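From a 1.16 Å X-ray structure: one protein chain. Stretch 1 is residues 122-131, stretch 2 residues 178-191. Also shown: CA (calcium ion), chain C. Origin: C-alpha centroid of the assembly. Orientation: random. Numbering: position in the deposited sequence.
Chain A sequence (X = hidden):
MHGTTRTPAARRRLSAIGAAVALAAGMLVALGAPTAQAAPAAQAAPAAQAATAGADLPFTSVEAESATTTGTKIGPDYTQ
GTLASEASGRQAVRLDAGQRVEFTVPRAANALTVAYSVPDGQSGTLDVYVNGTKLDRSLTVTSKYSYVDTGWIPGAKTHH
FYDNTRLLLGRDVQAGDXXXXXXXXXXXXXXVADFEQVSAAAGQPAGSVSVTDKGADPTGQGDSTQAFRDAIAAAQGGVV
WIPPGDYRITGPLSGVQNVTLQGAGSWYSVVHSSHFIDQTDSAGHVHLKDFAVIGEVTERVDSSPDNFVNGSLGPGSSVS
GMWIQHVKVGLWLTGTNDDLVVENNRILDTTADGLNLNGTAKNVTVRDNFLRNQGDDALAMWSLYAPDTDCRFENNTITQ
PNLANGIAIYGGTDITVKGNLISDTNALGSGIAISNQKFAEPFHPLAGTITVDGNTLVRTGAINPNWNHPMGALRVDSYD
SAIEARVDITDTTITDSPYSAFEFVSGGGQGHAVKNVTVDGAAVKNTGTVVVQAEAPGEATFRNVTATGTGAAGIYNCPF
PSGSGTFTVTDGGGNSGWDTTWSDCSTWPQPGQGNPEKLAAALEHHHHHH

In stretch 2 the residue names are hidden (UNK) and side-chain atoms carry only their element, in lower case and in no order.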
ATOM      1  N   GLN A 122     -24.494  -1.616   7.653  1.00 15.76           N
ATOM      2  CA  GLN A 122     -25.385  -1.189   6.588  1.00 15.55           C
ATOM      3  C   GLN A 122     -24.759  -1.429   5.224  1.00 15.07           C
ATOM      4  O   GLN A 122     -23.547  -1.628   5.084  1.00 15.92           O
ATOM      5  CB  GLN A 122     -25.754   0.287   6.742  1.00 16.57           C
ATOM      6  CG  GLN A 122     -26.482   0.583   8.038  1.00 17.78           C
ATOM      7  CD  GLN A 122     -26.772   2.055   8.206  1.00 20.17           C
ATOM      8  OE1 GLN A 122     -26.444   2.857   7.341  1.00 20.44           O
ATOM      9  NE2 GLN A 122     -27.392   2.417   9.321  1.00 24.04           N
ATOM     10  N   SER A 123     -25.615  -1.394   4.212  1.00 15.07           N
ATOM     11  CA  SER A 123     -25.187  -1.559   2.834  1.00 15.45           C
ATOM     12  C   SER A 123     -26.253  -0.954   1.939  1.00 15.17           C
ATOM     13  O   SER A 123     -27.366  -0.654   2.376  1.00 15.75           O
ATOM     14  CB  SER A 123     -24.952  -3.031   2.488  1.00 18.30           C
ATOM     15  OG  SER A 123     -26.156  -3.764   2.608  1.00 19.36           O
ATOM     16  N   GLY A 124     -25.893  -0.771   0.675  1.00 15.81           N
ATOM     17  CA  GLY A 124     -26.838  -0.259  -0.292  1.00 16.54           C
ATOM     18  C   GLY A 124     -26.179  -0.067  -1.635  1.00 16.05           C
ATOM     19  O   GLY A 124     -25.283  -0.830  -2.018  1.00 16.69           O
ATOM     20  N   THR A 125     -26.621   0.945  -2.369  1.00 17.52           N
ATOM     21  CA  THR A 125     -26.059   1.224  -3.674  1.00 18.23           C
ATOM     22  C   THR A 125     -25.839   2.719  -3.801  1.00 18.24           C
ATOM     23  O   THR A 125     -26.359   3.516  -3.019  1.00 21.51           O
ATOM     24  CB  THR A 125     -26.963   0.736  -4.810  1.00 20.23           C
ATOM     25  OG1 THR A 125     -28.266   1.306  -4.650  1.00 21.80           O
ATOM     26  CG2 THR A 125     -27.067  -0.782  -4.806  1.00 21.87           C
ATOM     27  N   LEU A 126     -25.049   3.081  -4.802  1.00 18.48           N
ATOM     28  CA  LEU A 126     -24.750   4.468  -5.120  1.00 20.11           C
ATOM     29  C   LEU A 126     -25.005   4.636  -6.609  1.00 21.01           C
ATOM     30  O   LEU A 126     -24.390   3.942  -7.424  1.00 20.79           O
ATOM     31  CB  LEU A 126     -23.288   4.760  -4.773  1.00 22.09           C
ATOM     32  CG  LEU A 126     -22.781   6.200  -4.786  1.00 22.77           C
ATOM     33  CD1 LEU A 126     -23.581   7.113  -3.873  1.00 22.57           C
ATOM     34  CD2 LEU A 126     -21.317   6.211  -4.384  1.00 22.23           C
ATOM     35  N   ASP A 127     -25.936   5.519  -6.962  1.00 20.71           N
ATOM     36  CA  ASP A 127     -26.293   5.695  -8.361  1.00 22.05           C
ATOM     37  C   ASP A 127     -25.215   6.488  -9.089  1.00 22.28           C
ATOM     38  O   ASP A 127     -24.503   7.301  -8.495  1.00 22.52           O
ATOM     39  CB  ASP A 127     -27.640   6.410  -8.495  1.00 24.66           C
ATOM     40  CG  ASP A 127     -28.822   5.478  -8.278  1.00 26.86           C
ATOM     41  OD1 ASP A 127     -28.604   4.263  -8.098  1.00 27.93           O
ATOM     42  OD2 ASP A 127     -29.976   5.961  -8.307  1.00 28.67           O
ATOM     43  N   VAL A 128     -25.094   6.233 -10.391  1.00 22.10           N
ATOM     44  CA  VAL A 128     -24.110   6.884 -11.248  1.00 23.65           C
ATOM     45  C   VAL A 128     -24.844   7.567 -12.393  1.00 25.86           C
ATOM     46  O   VAL A 128     -25.660   6.940 -13.077  1.00 26.81           O
ATOM     47  CB  VAL A 128     -23.067   5.883 -11.780  1.00 23.18           C
ATOM     48  CG1 VAL A 128     -21.984   6.608 -12.564  1.00 25.00           C
ATOM     49  CG2 VAL A 128     -22.448   5.088 -10.631  1.00 22.40           C
ATOM     50  N   TYR A 129     -24.556   8.850 -12.588  1.00 26.17           N
ATOM     51  CA  TYR A 129     -25.076   9.626 -13.701  1.00 29.47           C
ATOM     52  C   TYR A 129     -23.896  10.083 -14.541  1.00 30.43           C
ATOM     53  O   TYR A 129     -22.821  10.384 -14.010  1.00 30.22           O
ATOM     54  CB  TYR A 129     -25.832  10.867 -13.206  1.00 31.67           C
ATOM     55  CG  TYR A 129     -27.149  10.582 -12.515  1.00 33.36           C
ATOM     56  CD1 TYR A 129     -27.186   9.982 -11.263  1.00 34.65           C
ATOM     57  CD2 TYR A 129     -28.357  10.930 -13.109  1.00 35.12           C
ATOM     58  CE1 TYR A 129     -28.386   9.728 -10.628  1.00 35.95           C
ATOM     59  CE2 TYR A 129     -29.563  10.678 -12.482  1.00 36.31           C
ATOM     60  CZ  TYR A 129     -29.573  10.076 -11.242  1.00 37.38           C
ATOM     61  OH  TYR A 129     -30.771   9.825 -10.615  1.00 39.03           O
ATOM     62  N   VAL A 130     -24.094  10.128 -15.852  1.00 32.75           N
ATOM     63  CA  VAL A 130     -23.111  10.681 -16.771  1.00 36.58           C
ATOM     64  C   VAL A 130     -23.827  11.745 -17.584  1.00 39.12           C
ATOM     65  O   VAL A 130     -24.732  11.431 -18.367  1.00 39.14           O
ATOM     66  CB  VAL A 130     -22.496   9.612 -17.680  1.00 37.91           C
ATOM     67  CG1 VAL A 130     -21.654  10.280 -18.751  1.00 38.56           C
ATOM     68  CG2 VAL A 130     -21.669   8.621 -16.863  1.00 39.12           C
ATOM     69  N   ASN A 131     -23.436  13.004 -17.385  1.00 41.09           N
ATOM     70  CA  ASN A 131     -24.028  14.131 -18.107  1.00 43.16           C
ATOM     71  C   ASN A 131     -25.512  14.291 -17.783  1.00 43.87           C
ATOM     72  O   ASN A 131     -26.327  14.599 -18.654  1.00 43.06           O
ATOM     73  CB  ASN A 131     -23.792  14.029 -19.617  1.00 45.24           C
ATOM     74  CG  ASN A 131     -22.328  14.142 -19.984  1.00 46.83           C
ATOM     75  OD1 ASN A 131     -21.865  13.517 -20.939  1.00 47.63           O
ATOM     76  ND2 ASN A 131     -21.588  14.943 -19.226  1.00 47.27           N
ATOM     77  N   UNK A 178     -19.045  15.047 -17.014  1.00 37.07           N
ATOM     78  CA  UNK A 178     -19.437  14.987 -15.615  1.00 36.24           C
ATOM     79  C   UNK A 178     -19.855  13.565 -15.280  1.00 33.10           C
ATOM     80  O   UNK A 178     -20.634  12.951 -16.016  1.00 34.61           O
ATOM     81  o   UNK A 178     -21.674  15.644 -16.245  1.00 42.09           O
ATOM     82  c   UNK A 178     -20.172  17.379 -15.507  1.00 39.63           C
ATOM     83  c   UNK A 178     -20.607  15.932 -15.335  1.00 39.44           C
ATOM     84  N   UNK A 179     -19.325  13.044 -14.178  1.00 28.17           N
ATOM     85  CA  UNK A 179     -19.797  11.802 -13.580  1.00 24.65           C
ATOM     86  C   UNK A 179     -20.286  12.149 -12.184  1.00 23.92           C
ATOM     87  O   UNK A 179     -19.521  12.676 -11.365  1.00 23.32           O
ATOM     88  c   UNK A 179     -18.315  10.312 -14.949  1.00 25.13           C
ATOM     89  c   UNK A 179     -18.700  10.728 -13.538  1.00 23.50           C
ATOM     90  c   UNK A 179     -19.164   9.514 -12.730  1.00 23.56           C
ATOM     91  N   UNK A 180     -21.558  11.871 -11.918  1.00 23.73           N
ATOM     92  CA  UNK A 180     -22.181  12.210 -10.649  1.00 22.72           C
ATOM     93  C   UNK A 180     -22.539  10.936  -9.901  1.00 20.79           C
ATOM     94  O   UNK A 180     -23.110  10.004 -10.478  1.00 21.94           O
ATOM     95  c   UNK A 180     -23.434  13.062 -10.867  1.00 24.18           C
ATOM     96  o   UNK A 180     -23.070  14.270 -11.545  1.00 27.37           O
ATOM     97  c   UNK A 180     -24.074  13.422  -9.535  1.00 24.94           C
ATOM     98  N   UNK A 181     -22.183  10.898  -8.626  1.00 19.53           N
ATOM     99  CA  UNK A 181     -22.583   9.828  -7.728  1.00 19.38           C
ATOM    100  C   UNK A 181     -23.698  10.359  -6.842  1.00 19.75           C
ATOM    101  O   UNK A 181     -23.553  11.420  -6.228  1.00 19.73           O
ATOM    102  c   UNK A 181     -19.028   8.598  -6.647  1.00 19.74           C
ATOM    103  c   UNK A 181     -20.105   9.061  -7.618  1.00 19.25           C
ATOM    104  c   UNK A 181     -21.398   9.390  -6.868  1.00 18.59           C
ATOM    105  c   UNK A 181     -20.367   8.010  -8.690  1.00 20.84           C
ATOM    106  N   UNK A 182     -24.814   9.638  -6.797  1.00 21.01           N
ATOM    107  CA  UNK A 182     -26.011  10.079  -6.093  1.00 22.25           C
ATOM    108  C   UNK A 182     -26.415   9.025  -5.074  1.00 20.95           C
ATOM    109  O   UNK A 182     -26.721   7.885  -5.444  1.00 21.60           O
ATOM    110  c   UNK A 182     -28.423  10.828  -6.440  1.00 33.08           C
ATOM    111  o   UNK A 182     -28.400  13.025  -7.375  1.00 40.42           O
ATOM    112  n   UNK A 182     -30.220  11.766  -7.731  1.00 42.16           N
ATOM    113  c   UNK A 182     -29.020  11.973  -7.214  1.00 38.80           C
ATOM    114  c   UNK A 182     -27.154  10.314  -7.079  1.00 26.88           C
ATOM    115  N   UNK A 183     -26.427   9.402  -3.798  1.00 20.57           N
ATOM    116  CA  UNK A 183     -26.860   8.488  -2.746  1.00 20.12           C
ATOM    117  C   UNK A 183     -28.376   8.374  -2.775  1.00 20.81           C
ATOM    118  O   UNK A 183     -29.060   9.340  -3.077  1.00 22.67           O
ATOM    119  c   UNK A 183     -26.413   9.009  -1.380  1.00 20.54           C
ATOM    120  N   UNK A 184     -28.901   7.184  -2.486  1.00 22.10           N
ATOM    121  CA  UNK A 184     -30.347   6.974  -2.574  1.00 22.96           C
ATOM    122  C   UNK A 184     -30.912   6.154  -1.418  1.00 21.08           C
ATOM    123  O   UNK A 184     -32.040   6.400  -0.980  1.00 23.27           O
ATOM    124  c   UNK A 184     -30.363   7.155  -5.102  1.00 28.14           C
ATOM    125  c   UNK A 184     -30.738   6.298  -3.897  1.00 27.43           C
ATOM    126  o   UNK A 184     -30.106   5.015  -3.990  1.00 30.43           O
ATOM    127  N   UNK A 185     -30.159   5.166  -0.929  1.00 19.95           N
ATOM    128  CA  UNK A 185     -30.705   4.206   0.027  1.00 19.12           C
ATOM    129  C   UNK A 185     -29.785   3.934   1.210  1.00 18.75           C
ATOM    130  O   UNK A 185     -30.070   3.026   1.999  1.00 19.05           O
ATOM    131  n   UNK A 185     -30.225   1.550  -2.498  1.00 22.24           N
ATOM    132  c   UNK A 185     -29.917   2.280  -1.430  1.00 20.22           C
ATOM    133  o   UNK A 185     -28.760   2.457  -1.063  1.00 19.32           O
ATOM    134  c   UNK A 185     -31.079   2.888  -0.664  1.00 20.01           C
ATOM    135  N   UNK A 186     -28.685   4.672   1.330  1.00 17.84           N
ATOM    136  CA  UNK A 186     -27.771   4.565   2.460  1.00 16.82           C
ATOM    137  C   UNK A 186     -26.891   5.802   2.411  1.00 15.99           C
ATOM    138  O   UNK A 186     -26.609   6.336   1.333  1.00 17.01           O
ATOM    139  c   UNK A 186     -26.070   3.194   1.151  1.00 16.21           C
ATOM    140  c   UNK A 186     -26.091   3.094   3.673  1.00 16.60           C
ATOM    141  c   UNK A 186     -26.936   3.257   2.411  1.00 16.14           C
ATOM    142  N   UNK A 187     -26.469   6.271   3.580  1.00 16.77           N
ATOM    143  CA  UNK A 187     -25.584   7.427   3.642  1.00 17.47           C
ATOM    144  C   UNK A 187     -24.173   6.981   3.277  1.00 18.08           C
ATOM    145  O   UNK A 187     -23.635   6.053   3.887  1.00 20.26           O
ATOM    146  c   UNK A 187     -25.611   8.021   5.047  1.00 20.41           C
ATOM    147  n   UNK A 187     -25.391  10.740   7.077  1.00 26.69           N
ATOM    148  c   UNK A 187     -24.806   9.294   5.229  1.00 22.70           C
ATOM    149  o   UNK A 187     -24.021   9.004   7.461  1.00 29.68           O
ATOM    150  c   UNK A 187     -24.702   9.674   6.687  1.00 26.56           C
ATOM    151  N   UNK A 188     -23.573   7.628   2.283  1.00 16.58           N
ATOM    152  CA  UNK A 188     -22.280   7.210   1.756  1.00 16.86           C
ATOM    153  C   UNK A 188     -21.291   8.351   1.928  1.00 15.59           C
ATOM    154  O   UNK A 188     -21.556   9.478   1.499  1.00 16.45           O
ATOM    155  c   UNK A 188     -21.012   6.255  -0.197  1.00 18.14           C
ATOM    156  c   UNK A 188     -23.474   5.771   0.057  1.00 18.56           C
ATOM    157  c   UNK A 188     -22.364   6.797   0.275  1.00 17.28           C
ATOM    158  N   UNK A 189     -20.149   8.060   2.539  1.00 14.00           N
ATOM    159  CA  UNK A 189     -19.059   9.019   2.632  1.00 13.85           C
ATOM    160  C   UNK A 189     -18.085   8.698   1.508  1.00 12.79           C
ATOM    161  O   UNK A 189     -17.442   7.646   1.517  1.00 13.87           O
ATOM    162  c   UNK A 189     -18.409   8.955   4.009  1.00 15.34           C
ATOM    163  c   UNK A 189     -17.231   9.919   4.097  1.00 15.98           C
ATOM    164  o   UNK A 189     -19.392   9.328   4.986  1.00 16.76           O
ATOM    165  N   UNK A 190     -18.014   9.584   0.517  1.00 13.30           N
ATOM    166  CA  UNK A 190     -17.200   9.367  -0.675  1.00 13.33           C
ATOM    167  C   UNK A 190     -15.852  10.046  -0.489  1.00 12.53           C
ATOM    168  O   UNK A 190     -15.784  11.247  -0.204  1.00 13.25           O
ATOM    169  c   UNK A 190     -19.299   9.232  -2.066  1.00 16.58           C
ATOM    170  c   UNK A 190     -17.919   9.887  -1.932  1.00 14.60           C
ATOM    171  c   UNK A 190     -17.079   9.614  -3.173  1.00 14.83           C
ATOM    172  N   UNK A 191     -14.776   9.282  -0.668  1.00 12.33           N
ATOM    173  CA  UNK A 191     -13.427   9.790  -0.427  1.00 11.80           C
ATOM    174  C   UNK A 191     -12.766  10.312  -1.703  1.00 11.90           C
ATOM    175  O   UNK A 191     -12.290  11.456  -1.750  1.00 12.65           O
ATOM    176  c   UNK A 191     -11.170   9.065   0.475  1.00 11.62           C
ATOM    177  c   UNK A 191     -12.596   8.660   0.184  1.00 11.84           C
ATOM    178  o   UNK A 191     -10.364   8.155   0.782  1.00 12.32           O
ATOM    179  o   UNK A 191     -10.852  10.281   0.412  1.00 12.61           O
TER
HETATM  180 CA    CA C 701     -10.573  12.473  -0.109  1.00 11.75          CA
HETATM  181  O   HOH W   1     -29.811   0.130   1.478  1.00 18.02           O
HETATM  182  O   HOH W   2     -27.041   5.513  -1.345  1.00 19.37           O
HETATM  183  O   HOH W   3     -30.745   8.503  -8.401  1.00 44.56           O
HETATM  184  O   HOH W   4     -23.272  13.722 -14.577  1.00 29.60           O

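Position 178 has three side-chain atoms, a carbon carrying one oxygen and one carbon: Thr 178. Its backbone O accepts a hydrogen bond from Asn 131 N (3.1 Å, 151° at the hydrogen).

Position 179 has three carbons, forked at the first: Val 179. Val 179 CG1 lies 4.1 Å from Val 128 CG1, and Val 179 CG2 lies 4.2 Å from Val 130 CG2.

At 180 a carbon again bears one oxygen and one carbon, and its CB is 4.0 Å from Tyr 129 CB. This is Thr 180. The backbones form a closed pair, Tyr 129 N to Thr 180 O at 2.8 Å and Thr 180 N to Tyr 129 O at 2.9 Å, with angles of 167° and 169°.

Position 181 has four carbons forked at the second, which identifies Leu 181. Its CD1 is 4.0 Å from Leu 126 CD2 and its CD2 4.1 Å from Val 128 CG2.

Position 182 has three carbons in line, the third carrying one oxygen and one nitrogen: Gln 182. Its backbone pairs both ways with Asp 127, Asp 127 N to Gln 182 O and Gln 182 N to Asp 127 O, each 2.9 Å. Water 3 donates to Asp 127 OD2 (2.7 Å), lies 2.6 Å from Tyr 129 OH, and accepts a weak bond from Gln 182 NE2 (3.4 Å).

A single carbon at 183 means Ala 183; its CB is 4.2 Å from Leu 126 CD1.

Position 184, one carbon bearing an oxygen and a carbon, is Thr 184, whose CG2 reaches within 3.4 Å of Asp 127 OD2.

Position 185 has two carbons, the second carrying oxygen and nitrogen: Asn 185. Its amide engages Thr 125 twice, Thr 125 N donating to Asn 185 OD1 (2.9 Å, 170°) and Asn 185 ND2 to Thr 125 OG1 (2.9 Å, 145°). An ideal CB on Gly 124 would fall 2.3 Å from Asn 185 OD1, a clash, so the glycine leaves room for this amide.

Position 186, three carbons forked at the first, is Val 186; its CG1 lies 3.8 Å from Gly 124 CA.

Position 187, three carbons ending in oxygen and nitrogen, is Gln 187 and makes no contact with stretch 1.

The forked three-carbon group at 188 is Val 188, with CG2 4.2 Å from Leu 126 CD1. Position 189, a carbon bearing oxygen and carbon, is Thr 189, out of reach. Position 190 is forked like 188: Val 190, with CG2 4.3 Å from Leu 126 CD2. Position 191, two carbons and two terminal oxygens, is Asp 191; its OD1 (2.3 Å) and O (2.6 Å) bind the calcium ion CA.

The contact is an antiparallel pairing, the strand directions 148° apart. Hydrogen-bonded pairs alternate with non-hydrogen-bonded ones, whose CA atoms make CA-H...O contacts to carbonyl oxygens of the neighbouring pairs, as Val 128 CA does to Thr 180 O (3.4 Å). Val 128, Val 130, Val 179 and Leu 181 pack on one face; Asp 127, Tyr 129, Thr 180 and Gln 182 share the other. Beyond the ladder, Asn 185 takes over the pairing through its side chain, and water 2 links Thr 125 O (2.7 Å) to Thr 184 N (2.7 Å).

Stretch 2 (178-191) TVTLQATNVQVTVD
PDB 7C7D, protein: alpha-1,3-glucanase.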